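Local coordinates for protein PP1b (Porcine reproductive and respiratory syndrome virus, PDB 6JDR) that probably unwinds RNA and DNA duplexes with 5' to 3' polarity at the cost of ATP, as the zinc-binding helicase part of the viral replicase polyprotein, at residues I132-V135 and A136-S139; Y170-T173 and H174-L178; V370-P373 and H374-L377. The protein carries 1 engineered substitution. All coordinates share one frame; numbering follows the deposited sequence.

How the interactions relate
Following the chain from the N terminus, the three contacts come in series; none nests in or crosses another. Each is local, at a point where the chain turns. Interaction 1 (132-139) starts helix 134-142, beside the N-terminal zinc-binding domain. Interaction 2 (170-178) caps helix 174-184 just after strand 168-171, in the seven-stranded parallel sheet of the helicase core. The centres of interactions 1 and 2 are about 25 Å apart. Interaction 3 (370-377) is distant, its centre about 51 Å from that of interaction 1 and about 50 Å from that of interaction 2. There the chain leaves strand 367-371 of the five-stranded parallel sheet and turns into the following loop.

Interaction 1 (I132-V135 and A136-S139)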
ATOM      1  N   ILE A 132      -1.365  21.745   0.689  1.00 50.39           N
ATOM      2  CA  ILE A 132       0.005  21.248   0.574  1.00 48.77           C
ATOM      3  C   ILE A 132       0.826  21.642   1.800  1.00 47.60           C
ATOM      4  O   ILE A 132       0.749  22.780   2.270  1.00 47.04           O
ATOM      5  CB  ILE A 132       0.681  21.769  -0.719  1.00 48.94           C
ATOM      6  CG1 ILE A 132      -0.025  21.206  -1.963  1.00 48.58           C
ATOM      7  CG2 ILE A 132       2.165  21.427  -0.745  1.00 48.47           C
ATOM      8  CD1 ILE A 132       0.159  19.717  -2.183  1.00 49.23           C
ATOM      9  N   ASN A 133       1.609  20.686   2.299  1.00 46.57           N
ATOM     10  CA  ASN A 133       2.478  20.878   3.463  1.00 45.78           C
ATOM     11  C   ASN A 133       3.690  19.953   3.324  1.00 44.46           C
ATOM     12  O   ASN A 133       3.621  18.768   3.658  1.00 42.80           O
ATOM     13  CB  ASN A 133       1.700  20.572   4.749  1.00 47.05           C
ATOM     14  CG  ASN A 133       2.517  20.804   6.017  1.00 48.71           C
ATOM     15  OD1 ASN A 133       3.681  21.188   5.969  1.00 50.22           O
ATOM     16  ND2 ASN A 133       1.894  20.568   7.165  1.00 49.51           N
ATOM     17  N   MET A 134       4.798  20.501   2.831  1.00 42.64           N
ATOM     18  CA  MET A 134       5.941  19.675   2.443  1.00 43.44           C
ATOM     19  C   MET A 134       6.747  19.127   3.625  1.00 45.17           C
ATOM     20  O   MET A 134       7.495  18.159   3.456  1.00 45.23           O
ATOM     21  CB  MET A 134       6.856  20.432   1.474  1.00 42.40           C
ATOM     22  CG  MET A 134       6.185  20.833   0.165  1.00 43.19           C
ATOM     23  SD  MET A 134       5.566  19.451  -0.829  1.00 42.56           S
ATOM     24  CE  MET A 134       7.103  18.682  -1.328  1.00 41.28           C
ATOM     25  N   VAL A 135       6.599  19.719   4.812  1.00 45.31           N
ATOM     26  CA  VAL A 135       7.211  19.134   6.015  1.00 46.85           C
ATOM     27  C   VAL A 135       6.426  17.891   6.468  1.00 45.43           C
ATOM     28  O   VAL A 135       7.013  16.927   6.960  1.00 45.25           O
ATOM     29  CB  VAL A 135       7.408  20.158   7.169  1.00 49.10           C
ATOM     30  CG1 VAL A 135       6.103  20.819   7.583  1.00 52.09           C
ATOM     31  CG2 VAL A 135       8.056  19.489   8.376  1.00 49.70           C
ATOM     32  N   ALA A 136       5.109  17.910   6.275  1.00 44.53           N
ATOM     33  CA  ALA A 136       4.273  16.738   6.521  1.00 43.65           C
ATOM     34  C   ALA A 136       4.517  15.659   5.468  1.00 44.44           C
ATOM     35  O   ALA A 136       4.539  14.466   5.787  1.00 44.51           O
ATOM     36  CB  ALA A 136       2.805  17.131   6.537  1.00 44.42           C
ATOM     37  N   VAL A 137       4.698  16.079   4.216  1.00 44.11           N
ATOM     38  CA  VAL A 137       5.012  15.153   3.125  1.00 43.21           C
ATOM     39  C   VAL A 137       6.274  14.355   3.461  1.00 43.61           C
ATOM     40  O   VAL A 137       6.280  13.127   3.361  1.00 43.29           O
ATOM     41  CB  VAL A 137       5.183  15.892   1.774  1.00 42.27           C
ATOM     42  CG1 VAL A 137       5.819  14.994   0.722  1.00 42.02           C
ATOM     43  CG2 VAL A 137       3.841  16.406   1.273  1.00 42.26           C
ATOM     44  N   ALA A 138       7.332  15.057   3.864  1.00 44.09           N
ATOM     45  CA  ALA A 138       8.599  14.416   4.243  1.00 44.65           C
ATOM     46  C   ALA A 138       8.405  13.389   5.358  1.00 44.70           C
ATOM     47  O   ALA A 138       8.841  12.244   5.247  1.00 43.24           O
ATOM     48  CB  ALA A 138       9.612  15.466   4.669  1.00 44.41           C
ATOM     49  N   SER A 139       7.734  13.812   6.423  1.00 45.92           N
ATOM     50  CA  SER A 139       7.424  12.945   7.555  1.00 46.70           C
ATOM     51  C   SER A 139       6.590  11.730   7.139  1.00 46.96           C
ATOM     52  O   SER A 139       6.932  10.592   7.461  1.00 47.84           O
ATOM     53  CB  SER A 139       6.688  13.749   8.631  1.00 47.88           C
ATOM     54  OG  SER A 139       6.088  12.902   9.596  1.00 50.82           O
TER
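The contact is the N-capped first turn of helix 134-142, where N133 and M134 meet A136, V137 and A138. N133 is the N-cap residue. The backbone oxygen N133 O accepts from V137 N at 2.9 Å. The series continues along the helix, with A138 N giving to M134 O at 3.1 Å and S139 N giving to V135 O at 3.2 Å.

The side chain of N133 also serves the helix start. CG is anti to the backbone N (chi1 -178°), which lays the amide alongside the turn. N133 OD1 accepts from V135 N at 3.5 Å. This capping bond is weak, being long and bent, with an N-H...O angle of 134°. On the other branch of the amide, N133 ND2 rests 3.6 Å from A136 CB. The backbone N of N133 is held separately, by a hydrogen bond to S240 OG.

On another side of the turn the contact is apolar. M134 and V137 lie side by side and point the same way, with M134 SD 4.1 Å from V137 CG2. The M134 chain is bent at both chi2 and chi3, so it curls back beside the valine. Beyond the turn, V137 rests on L236 and L239 of helix 232-239, and M134 on L64 of helix 63-67.

The backbone of M134 is hydrogen-bonded to G8, and the side chain of V135 is about 7 Å from that of the zinc ligand C10. The arrangement is a helix N-terminus with an asparagine N-cap, whose side-chain bond is weak here, set between the zinc-binding domain and the helicase core.

Interaction 2 (Y170-T173 and H174-L178); sequences YTPT and HQTML
This is a helix-capping contact, in which T173 and T176 form a capping box at the start of helix 174-184. It sits where strand 168-171 passes into that helix, in a beta-alpha-beta unit of the helicase core.

T173 is the N-cap residue, and its OG1 accepts from T176 N at 3.1 Å, almost straight at 172°. In return, T176 OG1 accepts from T173 N at 2.9 Å. T176 OG1 lies between its own backbone N and carbonyl carbon (chi1 57°), which turns the hydroxyl back to the loop. The two side chains cross at about a right angle. M177 N gives to T173 O at 2.9 Å, the first helical backbone bond.

T171 approaches from the strand. T171 CG2 packs 3.5 Å from M177 CB, while T171 OG1 is hydrogen-bonded to D225 OD2. P172 CD lies against the T176 hydroxyl, 3.5 Å from T176 OG1. The side chain of T176 is also about 4 Å from that of E226; D225 and E226 are probably the Walker B pair.

The reciprocal bonds fix the rotation of both threonines. They satisfy two backbone N-H groups at the helix start, and each hydroxyl serves as an acceptor.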
ATOM      1  N   TYR A 170      -7.251   5.153  -3.012  1.00 47.28           N
ATOM      2  CA  TYR A 170      -7.207   6.221  -4.003  1.00 46.27           C
ATOM      3  C   TYR A 170      -6.724   5.662  -5.339  1.00 44.70           C
ATOM      4  O   TYR A 170      -5.798   4.850  -5.382  1.00 43.18           O
ATOM      5  CB  TYR A 170      -6.295   7.356  -3.539  1.00 46.55           C
ATOM      6  CG  TYR A 170      -6.782   8.065  -2.294  1.00 47.26           C
ATOM      7  CD1 TYR A 170      -7.703   9.103  -2.380  1.00 46.97           C
ATOM      8  CD2 TYR A 170      -6.317   7.701  -1.029  1.00 47.98           C
ATOM      9  CE1 TYR A 170      -8.150   9.758  -1.246  1.00 47.78           C
ATOM     10  CE2 TYR A 170      -6.758   8.350   0.113  1.00 47.57           C
ATOM     11  CZ  TYR A 170      -7.671   9.379   0.001  1.00 48.69           C
ATOM     12  OH  TYR A 170      -8.115  10.032   1.128  1.00 49.52           O
ATOM     13  N   THR A 171      -7.353   6.107  -6.424  1.00 42.37           N
ATOM     14  CA  THR A 171      -7.084   5.564  -7.748  1.00 41.00           C
ATOM     15  C   THR A 171      -7.193   6.681  -8.803  1.00 39.55           C
ATOM     16  O   THR A 171      -8.083   7.530  -8.713  1.00 39.19           O
ATOM     17  CB  THR A 171      -8.036   4.387  -8.048  1.00 42.71           C
ATOM     18  OG1 THR A 171      -7.649   3.731  -9.261  1.00 43.59           O
ATOM     19  CG2 THR A 171      -9.483   4.857  -8.160  1.00 43.70           C
ATOM     20  N   PRO A 172      -6.274   6.690  -9.791  1.00 36.97           N
ATOM     21  CA  PRO A 172      -6.095   7.826 -10.703  1.00 37.51           C
ATOM     22  C   PRO A 172      -7.213   8.120 -11.709  1.00 38.62           C
ATOM     23  O   PRO A 172      -7.513   9.290 -11.936  1.00 40.37           O
ATOM     24  CB  PRO A 172      -4.804   7.474 -11.456  1.00 37.11           C
ATOM     25  CG  PRO A 172      -4.701   5.995 -11.362  1.00 37.19           C
ATOM     26  CD  PRO A 172      -5.242   5.660 -10.007  1.00 36.89           C
ATOM     27  N   THR A 173      -7.807   7.098 -12.321  1.00 38.70           N
ATOM     28  CA  THR A 173      -8.789   7.324 -13.389  1.00 38.64           C
ATOM     29  C   THR A 173     -10.122   6.655 -13.116  1.00 39.82           C
ATOM     30  O   THR A 173     -10.246   5.839 -12.206  1.00 39.98           O
ATOM     31  CB  THR A 173      -8.278   6.825 -14.750  1.00 38.31           C
ATOM     32  OG1 THR A 173      -8.306   5.392 -14.785  1.00 38.67           O
ATOM     33  CG2 THR A 173      -6.854   7.331 -15.014  1.00 38.23           C
ATOM     34  N   HIS A 174     -11.117   7.017 -13.920  1.00 41.28           N
ATOM     35  CA  HIS A 174     -12.445   6.399 -13.850  1.00 42.11           C
ATOM     36  C   HIS A 174     -12.353   4.892 -14.059  1.00 42.31           C
ATOM     37  O   HIS A 174     -13.023   4.124 -13.373  1.00 42.87           O
ATOM     38  CB  HIS A 174     -13.373   7.003 -14.907  1.00 41.63           C
ATOM     39  CG  HIS A 174     -13.773   8.415 -14.621  1.00 41.99           C
ATOM     40  ND1 HIS A 174     -14.751   9.068 -15.339  1.00 42.93           N
ATOM     41  CD2 HIS A 174     -13.341   9.296 -13.689  1.00 43.04           C
ATOM     42  CE1 HIS A 174     -14.891  10.296 -14.872  1.00 43.46           C
ATOM     43  NE2 HIS A 174     -14.048  10.459 -13.869  1.00 43.26           N
ATOM     44  N   GLN A 175     -11.519   4.485 -15.009  1.00 42.46           N
ATOM     45  CA  GLN A 175     -11.388   3.087 -15.369  1.00 43.80           C
ATOM     46  C   GLN A 175     -10.724   2.283 -14.262  1.00 43.93           C
ATOM     47  O   GLN A 175     -11.194   1.197 -13.923  1.00 45.24           O
ATOM     48  CB  GLN A 175     -10.593   2.939 -16.670  1.00 45.11           C
ATOM     49  CG  GLN A 175     -10.578   1.520 -17.225  1.00 47.03           C
ATOM     50  CD  GLN A 175     -11.975   0.976 -17.466  1.00 48.82           C
ATOM     51  OE1 GLN A 175     -12.817   1.641 -18.074  1.00 50.04           O
ATOM     52  NE2 GLN A 175     -12.230  -0.236 -16.988  1.00 50.13           N
ATOM     53  N   THR A 176      -9.636   2.812 -13.702  1.00 43.64           N
ATOM     54  CA  THR A 176      -8.941   2.138 -12.603  1.00 42.37           C
ATOM     55  C   THR A 176      -9.861   2.067 -11.387  1.00 42.44           C
ATOM     56  O   THR A 176      -9.909   1.056 -10.701  1.00 43.51           O
ATOM     57  CB  THR A 176      -7.599   2.819 -12.240  1.00 41.98           C
ATOM     58  OG1 THR A 176      -7.813   4.193 -11.895  1.00 40.82           O
ATOM     59  CG2 THR A 176      -6.618   2.735 -13.410  1.00 41.43           C
ATOM     60  N   MET A 177     -10.612   3.136 -11.146  1.00 43.51           N
ATOM     61  CA  MET A 177     -11.660   3.127 -10.128  1.00 47.05           C
ATOM     62  C   MET A 177     -12.667   1.998 -10.359  1.00 49.51           C
ATOM     63  O   MET A 177     -13.051   1.314  -9.410  1.00 50.00           O
ATOM     64  CB  MET A 177     -12.394   4.474 -10.094  1.00 47.12           C
ATOM     65  CG  MET A 177     -13.465   4.574  -9.023  1.00 48.01           C
ATOM     66  SD  MET A 177     -14.247   6.193  -8.989  1.00 49.30           S
ATOM     67  CE  MET A 177     -15.442   5.964  -7.677  1.00 49.07           C
ATOM     68  N   LEU A 178     -13.089   1.812 -11.610  1.00 51.20           N
ATOM     69  CA  LEU A 178     -14.038   0.751 -11.961  1.00 53.13           C
ATOM     70  C   LEU A 178     -13.416  -0.635 -11.799  1.00 54.28           C
ATOM     71  O   LEU A 178     -14.056  -1.552 -11.280  1.00 54.96           O
ATOM     72  CB  LEU A 178     -14.551   0.930 -13.397  1.00 53.09           C
ATOM     73  CG  LEU A 178     -15.628  -0.044 -13.900  1.00 53.23           C
ATOM     74  CD1 LEU A 178     -16.848  -0.057 -12.988  1.00 53.44           C
ATOM     75  CD2 LEU A 178     -16.035   0.312 -15.324  1.00 53.33           C
TER

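Interaction 3 (V370-P373 and H374-L377); sequences VYDP and HRQL
P373 touches two rings, H374 next to it and Y371 two residues earlier. P373 CG approaches H374 CD2 obliquely, at 3.9 Å. P373 CD stands over the centre of one face of the Y371 ring, 3.8 Å above the plane. The Y371 ring also meets that of H345. H374 NE2 is hydrogen-bonded to P347 O.

The third flat group is the carboxylate of D372, which is buried. Two successive backbone N-H groups reach it, one to each oxygen. Q376 N gives to D372 OD1 at 3.1 Å, on the syn side and 16° out of the carboxylate plane. L377 N gives to D372 OD2 at 3.2 Å, also syn but 30° out of plane. CG of D372 is anti to the backbone N (chi1 -174°), and this carries the carboxylate across to the returning chain.

A water adds three bonds. It donates to D372 OD1 at 2.6 Å and accepts from both H374 N and Q376 NE2. OD1 is therefore gripped by two donors. The amide of Q376 is held further by S351 N at OE1 and by T348 O at NE2, so the water links D372 and H374 N to an amide that is itself bonded to the loop of T348 and S351.

The backbone closes the turn with R375 N giving to D372 O at 3.1 Å. This turn is of type I, from D372 to R375. Past it the chain comes back, and L377 CD2 packs 3.9 Å from V370 CG2. Y306 of strand 303-307 touches both V370 and L377.

The arrangement is a type I beta turn whose first residue, an aspartate, also holds the two backbone N-H groups just after the turn. It reverses the chain at the end of strand 367-371, in the parallel sheet of what is probably the second RecA-like domain of this superfamily 1 helicase.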
ATOM      1  N   VAL A 370       4.096 -32.843  12.244  1.00 61.00           N
ATOM      2  CA  VAL A 370       5.226 -32.545  13.109  1.00 62.09           C
ATOM      3  C   VAL A 370       5.078 -33.234  14.467  1.00 61.84           C
ATOM      4  O   VAL A 370       4.167 -32.933  15.243  1.00 61.92           O
ATOM      5  CB  VAL A 370       5.466 -31.016  13.241  1.00 64.31           C
ATOM      6  CG1 VAL A 370       4.177 -30.262  13.549  1.00 66.93           C
ATOM      7  CG2 VAL A 370       6.539 -30.714  14.280  1.00 64.86           C
ATOM      8  N   TYR A 371       5.973 -34.187  14.720  1.00 59.99           N
ATOM      9  CA  TYR A 371       6.087 -34.834  16.018  1.00 58.17           C
ATOM     10  C   TYR A 371       7.122 -34.054  16.814  1.00 58.03           C
ATOM     11  O   TYR A 371       8.320 -34.137  16.536  1.00 56.57           O
ATOM     12  CB  TYR A 371       6.508 -36.298  15.853  1.00 57.39           C
ATOM     13  CG  TYR A 371       6.661 -37.042  17.158  1.00 56.29           C
ATOM     14  CD1 TYR A 371       5.582 -37.193  18.023  1.00 57.06           C
ATOM     15  CD2 TYR A 371       7.880 -37.599  17.528  1.00 55.69           C
ATOM     16  CE1 TYR A 371       5.714 -37.875  19.221  1.00 55.85           C
ATOM     17  CE2 TYR A 371       8.019 -38.281  18.724  1.00 55.83           C
ATOM     18  CZ  TYR A 371       6.933 -38.417  19.566  1.00 55.53           C
ATOM     19  OH  TYR A 371       7.063 -39.090  20.756  1.00 55.23           O
ATOM     20  N   ASP A 372       6.646 -33.284  17.790  1.00 58.56           N
ATOM     21  CA  ASP A 372       7.486 -32.341  18.523  1.00 60.18           C
ATOM     22  C   ASP A 372       7.170 -32.415  20.012  1.00 60.71           C
ATOM     23  O   ASP A 372       6.640 -31.467  20.588  1.00 63.48           O
ATOM     24  CB  ASP A 372       7.260 -30.922  17.985  1.00 60.78           C
ATOM     25  CG  ASP A 372       8.196 -29.899  18.605  1.00 62.22           C
ATOM     26  OD1 ASP A 372       9.305 -30.280  19.020  1.00 61.58           O
ATOM     27  OD2 ASP A 372       7.826 -28.706  18.674  1.00 65.46           O
ATOM     28  N   PRO A 373       7.508 -33.547  20.647  1.00 61.28           N
ATOM     29  CA  PRO A 373       7.156 -33.784  22.048  1.00 60.99           C
ATOM     30  C   PRO A 373       7.863 -32.860  23.033  1.00 61.16           C
ATOM     31  O   PRO A 373       7.368 -32.666  24.140  1.00 62.56           O
ATOM     32  CB  PRO A 373       7.595 -35.233  22.277  1.00 61.91           C
ATOM     33  CG  PRO A 373       8.695 -35.445  21.298  1.00 61.77           C
ATOM     34  CD  PRO A 373       8.290 -34.663  20.085  1.00 61.26           C
ATOM     35  N   HIS A 374       9.009 -32.307  22.637  1.00 62.16           N
ATOM     36  CA  HIS A 374       9.762 -31.382  23.487  1.00 62.90           C
ATOM     37  C   HIS A 374       9.368 -29.915  23.266  1.00 64.77           C
ATOM     38  O   HIS A 374       9.897 -29.028  23.945  1.00 64.54           O
ATOM     39  CB  HIS A 374      11.266 -31.539  23.244  1.00 62.09           C
ATOM     40  CG  HIS A 374      11.761 -32.943  23.393  1.00 62.64           C
ATOM     41  ND1 HIS A 374      12.023 -33.511  24.621  1.00 63.05           N
ATOM     42  CD2 HIS A 374      12.046 -33.892  22.470  1.00 61.01           C
ATOM     43  CE1 HIS A 374      12.445 -34.751  24.448  1.00 64.07           C
ATOM     44  NE2 HIS A 374      12.469 -35.006  23.153  1.00 62.72           N
ATOM     45  N   ARG A 375       8.457 -29.666  22.322  1.00 65.23           N
ATOM     46  CA  ARG A 375       8.030 -28.308  21.972  1.00 68.01           C
ATOM     47  C   ARG A 375       9.225 -27.400  21.679  1.00 64.76           C
ATOM     48  O   ARG A 375       9.353 -26.317  22.254  1.00 64.52           O
ATOM     49  CB  ARG A 375       7.150 -27.710  23.080  1.00 72.79           C
ATOM     50  CG  ARG A 375       5.843 -28.455  23.321  1.00 77.34           C
ATOM     51  CD  ARG A 375       4.983 -28.498  22.064  1.00 82.32           C
ATOM     52  NE  ARG A 375       3.558 -28.673  22.353  1.00 88.36           N
ATOM     53  CZ  ARG A 375       2.591 -28.685  21.434  1.00 91.77           C
ATOM     54  NH1 ARG A 375       2.877 -28.536  20.141  1.00 92.38           N
ATOM     55  NH2 ARG A 375       1.325 -28.847  21.808  1.00 92.78           N
ATOM     56  N   GLN A 376      10.098 -27.860  20.786  1.00 61.00           N
ATOM     57  CA  GLN A 376      11.320 -27.134  20.434  1.00 58.88           C
ATOM     58  C   GLN A 376      11.226 -26.365  19.113  1.00 56.95           C
ATOM     59  O   GLN A 376      12.103 -25.557  18.802  1.00 54.65           O
ATOM     60  CB  GLN A 376      12.515 -28.094  20.400  1.00 59.28           C
ATOM     61  CG  GLN A 376      12.556 -29.051  19.216  1.00 59.65           C
ATOM     62  CD  GLN A 376      13.571 -30.162  19.409  1.00 59.41           C
ATOM     63  OE1 GLN A 376      14.780 -29.935  19.324  1.00 59.55           O
ATOM     64  NE2 GLN A 376      13.084 -31.371  19.666  1.00 57.62           N
ATOM     65  N   LEU A 377      10.175 -26.620  18.337  1.00 56.78           N
ATOM     66  CA  LEU A 377       9.955 -25.905  17.080  1.00 57.12           C
ATOM     67  C   LEU A 377       9.453 -24.474  17.327  1.00 58.94           C
ATOM     68  O   LEU A 377       9.800 -23.557  16.582  1.00 58.42           O
ATOM     69  CB  LEU A 377       8.966 -26.670  16.197  1.00 55.73           C
ATOM     70  CG  LEU A 377       8.682 -26.071  14.815  1.00 56.01           C
ATOM     71  CD1 LEU A 377       9.966 -25.861  14.026  1.00 55.43           C
ATOM     72  CD2 LEU A 377       7.718 -26.956  14.040  1.00 55.76           C
TER
HETATM   73  O   HOH W   1      10.541 -32.233  20.239  1.00 46.34           O